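Local coordinates for tetratricopeptide TPR_2 repeat protein (Thermobaculum terrenum, PDB 5DJS) that is of undescribed function but joins tetratricopeptide repeats to a GT-B-fold region of glycosyltransferase family 41 and binds uridine-5'-diphosphate, at residues L426-P434 and L485-L493. The protein carries 1 engineered substitution. Sequence-based numbering, arbitrary orientation.
Sequences LEALWMGVP and LREHLRRWL. With UDP (uridine-5'-diphosphate), chain E.
W492 meets L426, L429 and W430 with the six-membered part of its indole, and apolar packing carries the contact. L426 CD1 lies at the ring edge, in plane, 3.7 Å from W492 CH2, whereas L429 CD1 sits over one face. The two indoles meet rim to rim, planes at 28°, with W430 CD1 3.8 Å from W492 CZ3. A chi1 of 173° places the W492 indole beside its own carbonyl carbon and sends it toward L426 and L429. Beside it, L489 CD1 packs 3.9 Å from L429 CB.

The turn after helix 423-430 carries the rest of the contact. G432, at positive phi, is the C-prime residue of a Schellman motif: V433 N bonds to A428 O (3.1 Å) and G432 N to L429 O (2.9 Å). L489 CB rests 3.9 Å from G432 CA, and the aliphatic R486 CG lies 3.7 Å from G432 O.

The polar ends point elsewhere: W430 NE1 donates to C311 O, and the E427 carboxylate, salt-bridged to R400, lies against ribose O2' and O3' of UDP. Segments 426-430 and 485-493 cross at -99°; they belong to helices 423-430 and 479-521, the former ending just before strand 435-438, while helix 447-454 packs on L426 and L429.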
loop_
_atom_site.group_PDB
_atom_site.type_symbol
_atom_site.label_atom_id
_atom_site.label_comp_id
_atom_site.label_asym_id
_atom_site.label_seq_id
_atom_site.Cartn_x
_atom_site.Cartn_y
_atom_site.Cartn_z
ATOM N N LEU A 426 2.907 11.102 6.860
ATOM C CA LEU A 426 3.235 12.306 6.114
ATOM C C LEU A 426 2.065 13.296 6.151
ATOM O O LEU A 426 2.272 14.497 6.335
ATOM C CB LEU A 426 3.614 11.962 4.676
ATOM C CG LEU A 426 3.940 13.134 3.754
ATOM C CD1 LEU A 426 5.199 13.858 4.195
ATOM C CD2 LEU A 426 4.093 12.625 2.335
ATOM N N GLU A 427 0.845 12.789 5.997
ATOM C CA GLU A 427 -0.344 13.629 6.084
ATOM C C GLU A 427 -0.467 14.334 7.429
ATOM O O GLU A 427 -0.882 15.490 7.481
ATOM C CB GLU A 427 -1.608 12.809 5.809
ATOM C CG GLU A 427 -1.806 12.486 4.333
ATOM C CD GLU A 427 -2.938 11.518 4.078
ATOM O OE1 GLU A 427 -3.389 10.819 5.022
ATOM O OE2 GLU A 427 -3.375 11.461 2.914
ATOM N N ALA A 428 -0.120 13.631 8.506
ATOM C CA ALA A 428 -0.139 14.201 9.854
ATOM C C ALA A 428 0.826 15.377 9.944
ATOM O O ALA A 428 0.428 16.484 10.322
ATOM C CB ALA A 428 0.210 13.143 10.899
ATOM N N LEU A 429 2.079 15.138 9.567
ATOM C CA LEU A 429 3.096 16.192 9.567
ATOM C C LEU A 429 2.660 17.412 8.742
ATOM O O LEU A 429 2.815 18.539 9.200
ATOM C CB LEU A 429 4.454 15.675 9.066
ATOM C CG LEU A 429 5.148 14.500 9.781
ATOM C CD1 LEU A 429 6.621 14.450 9.402
ATOM C CD2 LEU A 429 5.009 14.540 11.292
ATOM N N TRP A 430 2.083 17.192 7.563
ATOM C CA TRP A 430 1.528 18.295 6.746
ATOM C C TRP A 430 0.542 19.197 7.512
ATOM O O TRP A 430 0.447 20.399 7.218
ATOM C CB TRP A 430 0.815 17.771 5.484
ATOM C CG TRP A 430 1.705 17.267 4.363
ATOM C CD1 TRP A 430 3.030 17.554 4.150
ATOM C CD2 TRP A 430 1.301 16.421 3.280
ATOM N NE1 TRP A 430 3.474 16.917 3.017
ATOM C CE2 TRP A 430 2.433 16.215 2.462
ATOM C CE3 TRP A 430 0.092 15.799 2.929
ATOM C CZ2 TRP A 430 2.392 15.413 1.312
ATOM C CZ3 TRP A 430 0.049 15.007 1.776
ATOM C CH2 TRP A 430 1.191 14.824 0.985
ATOM N N MET A 431 -0.191 18.607 8.464
ATOM C CA MET A 431 -1.129 19.327 9.343
ATOM C C MET A 431 -0.551 19.708 10.725
ATOM O O MET A 431 -1.299 19.992 11.669
ATOM C CB MET A 431 -2.397 18.482 9.516
ATOM C CG MET A 431 -3.108 18.151 8.213
ATOM S SD MET A 431 -3.527 19.602 7.225
ATOM C CE MET A 431 -4.667 20.475 8.299
ATOM N N GLY A 432 0.774 19.732 10.842
ATOM C CA GLY A 432 1.426 20.135 12.075
ATOM C C GLY A 432 1.166 19.258 13.281
ATOM O O GLY A 432 1.220 19.751 14.409
ATOM N N VAL A 433 0.899 17.971 13.044
ATOM C CA VAL A 433 0.697 16.990 14.104
ATOM C C VAL A 433 1.944 16.101 14.152
ATOM O O VAL A 433 2.319 15.528 13.127
ATOM C CB VAL A 433 -0.562 16.132 13.845
ATOM C CG1 VAL A 433 -0.783 15.112 14.964
ATOM C CG2 VAL A 433 -1.792 17.018 13.718
ATOM N N PRO A 434 2.586 15.977 15.333
ATOM C CA PRO A 434 3.702 15.042 15.445
ATOM C C PRO A 434 3.239 13.578 15.431
ATOM O O PRO A 434 2.075 13.284 15.753
ATOM C CB PRO A 434 4.348 15.396 16.797
ATOM C CG PRO A 434 3.382 16.262 17.521
ATOM C CD PRO A 434 2.216 16.556 16.634
ATOM N N LEU A 485 7.281 21.519 18.483
ATOM C CA LEU A 485 7.103 20.610 17.354
ATOM C C LEU A 485 6.102 21.139 16.320
ATOM O O LEU A 485 6.343 21.003 15.126
ATOM C CB LEU A 485 6.711 19.210 17.844
ATOM C CG LEU A 485 7.819 18.221 18.267
ATOM C CD1 LEU A 485 9.096 18.867 18.800
ATOM C CD2 LEU A 485 7.276 17.238 19.297
ATOM N N ARG A 486 5.008 21.763 16.754
ATOM C CA ARG A 486 4.066 22.386 15.794
ATOM C C ARG A 486 4.729 23.466 14.910
ATOM O O ARG A 486 4.369 23.631 13.745
ATOM C CB ARG A 486 2.842 22.970 16.506
ATOM C CG ARG A 486 1.641 23.181 15.590
ATOM C CD ARG A 486 0.353 23.303 16.390
ATOM N NE ARG A 486 -0.835 23.502 15.556
ATOM C CZ ARG A 486 -1.194 24.653 14.973
ATOM N NH1 ARG A 486 -2.312 24.697 14.254
ATOM N NH2 ARG A 486 -0.456 25.761 15.083
ATOM N N GLU A 487 5.702 24.185 15.473
ATOM C CA GLU A 487 6.466 25.199 14.730
ATOM C C GLU A 487 7.548 24.589 13.840
ATOM O O GLU A 487 7.784 25.061 12.713
ATOM C CB GLU A 487 7.111 26.216 15.680
ATOM C CG GLU A 487 6.431 27.569 15.671
ATOM C CD GLU A 487 6.685 28.351 14.388
ATOM O OE1 GLU A 487 7.870 28.568 14.016
ATOM O OE2 GLU A 487 5.684 28.754 13.751
ATOM N N HIS A 488 8.219 23.556 14.354
ATOM C CA HIS A 488 9.171 22.784 13.549
ATOM C C HIS A 488 8.497 22.301 12.260
ATOM O O HIS A 488 9.062 22.433 11.176
ATOM C CB HIS A 488 9.705 21.589 14.341
ATOM C CG HIS A 488 11.017 21.070 13.842
ATOM N ND1 HIS A 488 11.180 20.530 12.584
ATOM C CD2 HIS A 488 12.229 21.003 14.445
ATOM C CE1 HIS A 488 12.438 20.158 12.431
ATOM N NE2 HIS A 488 13.095 20.431 13.545
ATOM N N LEU A 489 7.284 21.764 12.402
ATOM C CA LEU A 489 6.478 21.321 11.265
ATOM C C LEU A 489 6.012 22.461 10.354
ATOM O O LEU A 489 5.920 22.274 9.142
ATOM C CB LEU A 489 5.256 20.484 11.720
ATOM C CG LEU A 489 5.353 18.954 11.921
ATOM C CD1 LEU A 489 6.498 18.319 11.139
ATOM C CD2 LEU A 489 5.462 18.540 13.378
ATOM N N ARG A 490 5.701 23.620 10.924
ATOM C CA ARG A 490 5.285 24.785 10.125
ATOM C C ARG A 490 6.415 25.227 9.196
ATOM O O ARG A 490 6.180 25.559 8.029
ATOM C CB ARG A 490 4.881 25.971 11.019
ATOM C CG ARG A 490 3.641 26.754 10.552
ATOM C CD ARG A 490 3.865 28.245 10.301
ATOM N NE ARG A 490 4.985 28.810 11.063
ATOM C CZ ARG A 490 5.657 29.916 10.737
ATOM N NH1 ARG A 490 5.331 30.645 9.669
ATOM N NH2 ARG A 490 6.668 30.309 11.505
ATOM N N ARG A 491 7.636 25.230 9.726
ATOM C CA ARG A 491 8.827 25.567 8.941
ATOM C C ARG A 491 9.172 24.481 7.937
ATOM O O ARG A 491 9.468 24.775 6.775
ATOM C CB ARG A 491 10.030 25.820 9.857
ATOM C CG ARG A 491 9.868 27.065 10.706
ATOM C CD ARG A 491 11.096 27.355 11.555
ATOM N NE ARG A 491 10.874 28.557 12.354
ATOM C CZ ARG A 491 10.919 29.807 11.890
ATOM N NH1 ARG A 491 11.187 30.067 10.608
ATOM N NH2 ARG A 491 10.683 30.820 12.718
ATOM N N TRP A 492 9.158 23.235 8.398
ATOM C CA TRP A 492 9.361 22.081 7.530
ATOM C C TRP A 492 8.342 22.075 6.369
ATOM O O TRP A 492 8.747 21.954 5.213
ATOM C CB TRP A 492 9.310 20.785 8.353
ATOM C CG TRP A 492 9.347 19.521 7.549
ATOM C CD1 TRP A 492 10.458 18.832 7.151
ATOM C CD2 TRP A 492 8.219 18.789 7.055
ATOM N NE1 TRP A 492 10.088 17.720 6.430
ATOM C CE2 TRP A 492 8.720 17.671 6.354
ATOM C CE3 TRP A 492 6.833 18.972 7.132
ATOM C CZ2 TRP A 492 7.879 16.734 5.737
ATOM C CZ3 TRP A 492 5.998 18.047 6.519
ATOM C CH2 TRP A 492 6.526 16.942 5.829
ATOM N N LEU A 493 7.050 22.239 6.673
ATOM C CA LEU A 493 5.979 22.275 5.643
ATOM C C LEU A 493 6.316 23.239 4.497
ATOM O O LEU A 493 6.229 22.876 3.328
ATOM C CB LEU A 493 4.623 22.690 6.255
ATOM C CG LEU A 493 3.267 22.331 5.617
ATOM C CD1 LEU A 493 2.303 23.508 5.674
ATOM C CD2 LEU A 493 3.340 21.823 4.188
HETATM N N1 UDP E . -7.673 7.869 3.276
HETATM C C2 UDP E . -8.961 8.440 3.064
HETATM N N3 UDP E . -9.952 8.204 3.942
HETATM C C4 UDP E . -9.749 7.437 5.027
HETATM C C5 UDP E . -8.507 6.868 5.271
HETATM C C6 UDP E . -7.473 7.101 4.372
HETATM O O2 UDP E . -9.201 9.163 2.067
HETATM O O4 UDP E . -10.675 7.229 5.826
HETATM C "C1'" UDP E . -6.575 8.129 2.318
HETATM C "C2'" UDP E . -5.479 8.913 3.013
HETATM O "O2'" UDP E . -5.078 9.955 2.121
HETATM C "C3'" UDP E . -4.402 7.877 3.314
HETATM C "C4'" UDP E . -4.625 6.760 2.296
HETATM O "O4'" UDP E . -5.965 6.932 1.808
HETATM O "O3'" UDP E . -3.087 8.408 3.221
HETATM C "C5'" UDP E . -4.487 5.331 2.821
HETATM O "O5'" UDP E . -3.487 5.192 3.830
HETATM P PA UDP E . -3.434 3.837 4.717
HETATM O O1A UDP E . -3.205 2.693 3.759
HETATM O O2A UDP E . -4.649 3.847 5.616
HETATM O O3A UDP E . -2.151 3.955 5.700
HETATM P PB UDP E . -0.638 4.235 5.206
HETATM O O1B UDP E . -0.709 5.405 4.269
HETATM O O2B UDP E . 0.074 4.601 6.467
HETATM O O3B UDP E . -0.184 2.936 4.586
#